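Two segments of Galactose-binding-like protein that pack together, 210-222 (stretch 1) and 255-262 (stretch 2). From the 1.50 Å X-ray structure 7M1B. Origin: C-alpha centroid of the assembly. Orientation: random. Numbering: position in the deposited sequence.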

# COMPACT_ATOMS: atom_id res chain seq x y z
N PHE A 210 2.10 -16.72 -2.41
CA PHE A 210 2.25 -15.69 -3.44
C PHE A 210 2.75 -16.29 -4.76
O PHE A 210 3.71 -17.12 -4.78
N LYS A 211 2.05 -16.01 -5.85
CA LYS A 211 2.34 -16.59 -7.18
C LYS A 211 2.32 -15.55 -8.28
O LYS A 211 1.55 -14.56 -8.21
N THR A 212 3.12 -15.75 -9.33
CA THR A 212 2.99 -14.95 -10.53
C THR A 212 1.56 -15.05 -11.06
O THR A 212 0.92 -16.12 -10.99
N PHE A 213 1.02 -13.88 -11.50
CA PHE A 213 -0.31 -13.89 -12.11
C PHE A 213 -0.24 -13.06 -13.39
O PHE A 213 -0.71 -11.89 -13.45
N TYR A 214 0.33 -13.66 -14.42
CA TYR A 214 0.77 -12.94 -15.63
C TYR A 214 -0.45 -12.61 -16.52
O TYR A 214 -1.22 -13.48 -16.89
N LEU A 215 -0.69 -11.30 -16.73
CA LEU A 215 -1.72 -10.78 -17.61
C LEU A 215 -1.09 -10.27 -18.92
O LEU A 215 0.10 -9.98 -18.97
N ALA A 216 -1.94 -10.15 -19.97
CA ALA A 216 -1.36 -10.03 -21.31
C ALA A 216 -0.51 -8.77 -21.58
O ALA A 216 0.32 -8.76 -22.51
N ASN A 217 -0.81 -7.68 -20.88
CA ASN A 217 -0.06 -6.46 -21.06
C ASN A 217 0.92 -6.18 -19.90
O ASN A 217 1.48 -5.05 -19.81
N ASP A 218 1.36 -7.26 -19.22
CA ASP A 218 2.32 -7.07 -18.14
C ASP A 218 3.74 -7.27 -18.70
O ASP A 218 3.96 -7.87 -19.77
N ILE A 219 4.73 -6.62 -18.05
CA ILE A 219 6.13 -6.98 -18.34
C ILE A 219 6.38 -8.37 -17.79
O ILE A 219 5.88 -8.72 -16.71
N LYS A 220 7.31 -9.05 -18.45
CA LYS A 220 7.78 -10.36 -18.06
C LYS A 220 8.90 -10.19 -17.02
O LYS A 220 9.76 -9.28 -17.16
N MET A 221 8.94 -11.12 -16.03
CA MET A 221 9.91 -10.98 -14.94
C MET A 221 10.68 -12.30 -14.78
O MET A 221 11.06 -12.65 -13.66
N ASP A 222 10.83 -13.03 -15.88
CA ASP A 222 11.43 -14.38 -15.84
C ASP A 222 12.80 -14.41 -16.55
O ASP A 222 13.30 -15.50 -16.94
N PRO A 255 4.61 4.28 -17.95
CA PRO A 255 4.67 3.27 -16.89
C PRO A 255 4.45 1.86 -17.41
O PRO A 255 3.83 1.59 -18.47
N VAL A 256 5.10 0.92 -16.73
CA VAL A 256 4.92 -0.50 -17.02
C VAL A 256 4.45 -1.18 -15.74
O VAL A 256 4.54 -0.58 -14.68
N TRP A 257 4.05 -2.47 -15.79
CA TRP A 257 3.51 -3.05 -14.56
C TRP A 257 3.71 -4.59 -14.61
O TRP A 257 3.72 -5.23 -15.69
N PHE A 258 3.70 -5.18 -13.42
CA PHE A 258 3.61 -6.62 -13.27
C PHE A 258 2.54 -6.94 -12.22
O PHE A 258 2.12 -6.06 -11.48
N THR A 259 2.08 -8.20 -12.26
CA THR A 259 0.90 -8.66 -11.53
C THR A 259 1.21 -9.93 -10.78
O THR A 259 1.78 -10.88 -11.36
N PHE A 260 0.80 -9.97 -9.49
CA PHE A 260 0.95 -11.26 -8.81
C PHE A 260 -0.29 -11.52 -7.93
O PHE A 260 -1.14 -10.63 -7.75
N ASP A 261 -0.43 -12.76 -7.50
CA ASP A 261 -1.55 -13.19 -6.66
C ASP A 261 -0.97 -13.39 -5.26
O ASP A 261 -0.12 -14.29 -5.05
N MET A 262 -1.56 -12.79 -4.26
CA MET A 262 -1.17 -13.02 -2.86
C MET A 262 -1.62 -14.41 -2.36
O MET A 262 -1.10 -14.91 -1.37

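When a strand pairs with a segment that soon abandons regular β-structure, side chains and water can supplement the backbone ladder, and these two stretches of the galactose-binding-like protein illustrate how. The ladder itself is short: Lys-211 N donates to Asp-261 O (2.9 Å) and Asp-261 N to Lys-211 O (2.8 Å), followed by Phe-213 N to Thr-259 O (3.1 Å). Beyond the intervening type I turn, from Leu-215 to Asp-218, backbone pairing returns with Ile-219 N donating to Trp-257 O (2.9 Å).

Polar side chains bridge the interval. Asp-218, chi1 m, accepts through OD2 both from Thr-259 OG1 (2.8 Å) and from Leu-215 N (2.9 Å), so one carboxylate oxygen braces the turn and ties it to the strand. Thr-259, also m, points toward the first stretch. Trp-257 adopts p, and its NE1 donates to Asn-217 OD1 (2.9 Å), at the edge of the indole; Asn-217 is likewise p.

Two waters serve backbone amides of the strand. Water 1 accepts from Trp-257 N and donates to Asn-217 O; water 2 accepts from Thr-259 N and donates to Asp-218 OD2.

Apolar contacts lie toward both ends. Ile-219 (p, t) points toward the strand, its CG2 3.7 Å from Val-256 CB, while its CD1 lies at the edge of the Phe-258 ring. Met-221, m at all three chi angles, brings CG to 4.0 Å from Phe-258 CD2. At the other end, Phe-210 (m) meets Phe-260 (p) rim to rim, Phe-210 CD2 lying 3.7 Å from Phe-260 CE1, and Met-262 CA sits over one face of the Phe-210 ring in a CH-pi contact. Phe-213, chi1 t, points toward the strand, its CD1 3.8 Å from Asp-261 CB.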

# COMPACT_ATOMS: atom_id res chain seq x y z
CB PHE A 210 3.29 -14.63 -3.02
CG PHE A 210 2.77 -13.63 -2.03
CD1 PHE A 210 2.35 -14.00 -0.74
CD2 PHE A 210 2.84 -12.26 -2.33
CE1 PHE A 210 1.90 -13.04 0.14
CE2 PHE A 210 2.42 -11.31 -1.41
CZ PHE A 210 1.95 -11.70 -0.15
CB LYS A 211 1.31 -17.68 -7.48
CG LYS A 211 1.31 -18.87 -6.54
CD LYS A 211 2.64 -19.69 -6.63
CE LYS A 211 2.77 -20.61 -5.43
NZ LYS A 211 3.89 -21.60 -5.53
CB THR A 212 3.96 -15.44 -11.60
OG1 THR A 212 5.27 -15.47 -11.01
CG2 THR A 212 3.98 -14.51 -12.81
CB PHE A 213 -1.38 -13.39 -11.12
CG PHE A 213 -2.76 -13.91 -11.40
CD1 PHE A 213 -3.17 -15.16 -10.93
CD2 PHE A 213 -3.63 -13.22 -12.25
CE1 PHE A 213 -4.44 -15.65 -11.23
CE2 PHE A 213 -4.86 -13.77 -12.60
CZ PHE A 213 -5.29 -14.95 -12.05
CB TYR A 214 1.77 -13.79 -16.41
CG TYR A 214 2.25 -13.15 -17.69
CD1 TYR A 214 2.95 -11.94 -17.70
CD2 TYR A 214 2.09 -13.86 -18.87
CE1 TYR A 214 3.42 -11.42 -18.91
CE2 TYR A 214 2.63 -13.39 -20.06
CZ TYR A 214 3.20 -12.12 -20.09
OH TYR A 214 3.72 -11.66 -21.28
CB LEU A 215 -2.52 -9.71 -16.87
CG LEU A 215 -3.08 -10.20 -15.52
CD1 LEU A 215 -3.83 -9.06 -14.89
CD2 LEU A 215 -4.02 -11.40 -15.74
CB ALA A 216 -2.44 -10.22 -22.36
CB ASN A 217 -1.03 -5.29 -21.17
CG ASN A 217 -1.90 -5.08 -19.95
OD1 ASN A 217 -1.67 -5.64 -18.89
ND2 ASN A 217 -2.85 -4.16 -20.01
CB ASP A 218 2.20 -8.23 -17.15
CG ASP A 218 0.99 -8.19 -16.25
OD1 ASP A 218 0.21 -7.19 -16.29
OD2 ASP A 218 0.78 -9.12 -15.50
CB ILE A 219 7.18 -5.97 -17.80
CG1 ILE A 219 7.07 -5.76 -16.28
CG2 ILE A 219 7.05 -4.62 -18.54
CD1 ILE A 219 8.20 -4.92 -15.67
CB LYS A 220 8.29 -11.13 -19.27
CG LYS A 220 7.24 -11.63 -20.26
CD LYS A 220 7.86 -12.45 -21.41
CE LYS A 220 6.86 -12.85 -22.47
NZ LYS A 220 7.52 -13.38 -23.70
CB MET A 221 9.23 -10.53 -13.63
CG MET A 221 8.73 -9.02 -13.72
SD MET A 221 10.13 -7.90 -13.82
CE MET A 221 10.66 -7.91 -12.13
CB ASP A 222 10.48 -15.41 -16.50
CG ASP A 222 10.28 -15.20 -17.97
OD1 ASP A 222 10.62 -14.10 -18.43
OD2 ASP A 222 9.77 -16.16 -18.61
CB PRO A 255 3.47 3.68 -15.99
CG PRO A 255 2.46 4.28 -16.96
CD PRO A 255 3.34 5.05 -17.94
CB VAL A 256 6.23 -1.13 -17.50
CG1 VAL A 256 6.72 -0.48 -18.82
CG2 VAL A 256 7.34 -1.10 -16.43
CB TRP A 257 2.00 -2.69 -14.40
CG TRP A 257 1.18 -2.91 -15.64
CD1 TRP A 257 0.57 -4.06 -16.08
CD2 TRP A 257 0.85 -1.89 -16.59
NE1 TRP A 257 -0.07 -3.86 -17.28
CE2 TRP A 257 0.05 -2.51 -17.60
CE3 TRP A 257 1.17 -0.52 -16.69
CZ2 TRP A 257 -0.43 -1.80 -18.72
CZ3 TRP A 257 0.68 0.18 -17.80
CH2 TRP A 257 -0.13 -0.45 -18.78
CB PHE A 258 4.94 -7.33 -12.95
CG PHE A 258 5.61 -6.86 -11.67
CD1 PHE A 258 5.08 -7.15 -10.45
CD2 PHE A 258 6.78 -6.11 -11.69
CE1 PHE A 258 5.69 -6.73 -9.27
CE2 PHE A 258 7.41 -5.70 -10.53
CZ PHE A 258 6.85 -5.98 -9.31
CB THR A 259 -0.33 -8.95 -12.44
OG1 THR A 259 -0.46 -7.85 -13.36
CG2 THR A 259 -1.59 -9.17 -11.64
CB PHE A 260 2.21 -11.32 -7.93
CG PHE A 260 2.41 -10.25 -6.91
CD1 PHE A 260 1.89 -10.44 -5.64
CD2 PHE A 260 3.07 -9.05 -7.22
CE1 PHE A 260 2.15 -9.48 -4.65
CE2 PHE A 260 3.29 -8.09 -6.24
CZ PHE A 260 2.84 -8.30 -4.94
CB ASP A 261 -2.14 -14.47 -7.30
CG ASP A 261 -3.32 -15.08 -6.57
OD1 ASP A 261 -3.73 -14.48 -5.58
OD2 ASP A 261 -3.74 -16.24 -6.95
CB MET A 262 -1.73 -11.95 -1.93
CG MET A 262 -1.13 -10.52 -2.28
SD MET A 262 -1.37 -9.42 -0.85
CE MET A 262 -3.16 -9.32 -0.89
O HOH W 1 3.44 -3.32 -18.57
O HOH W 2 2.75 -10.41 -14.07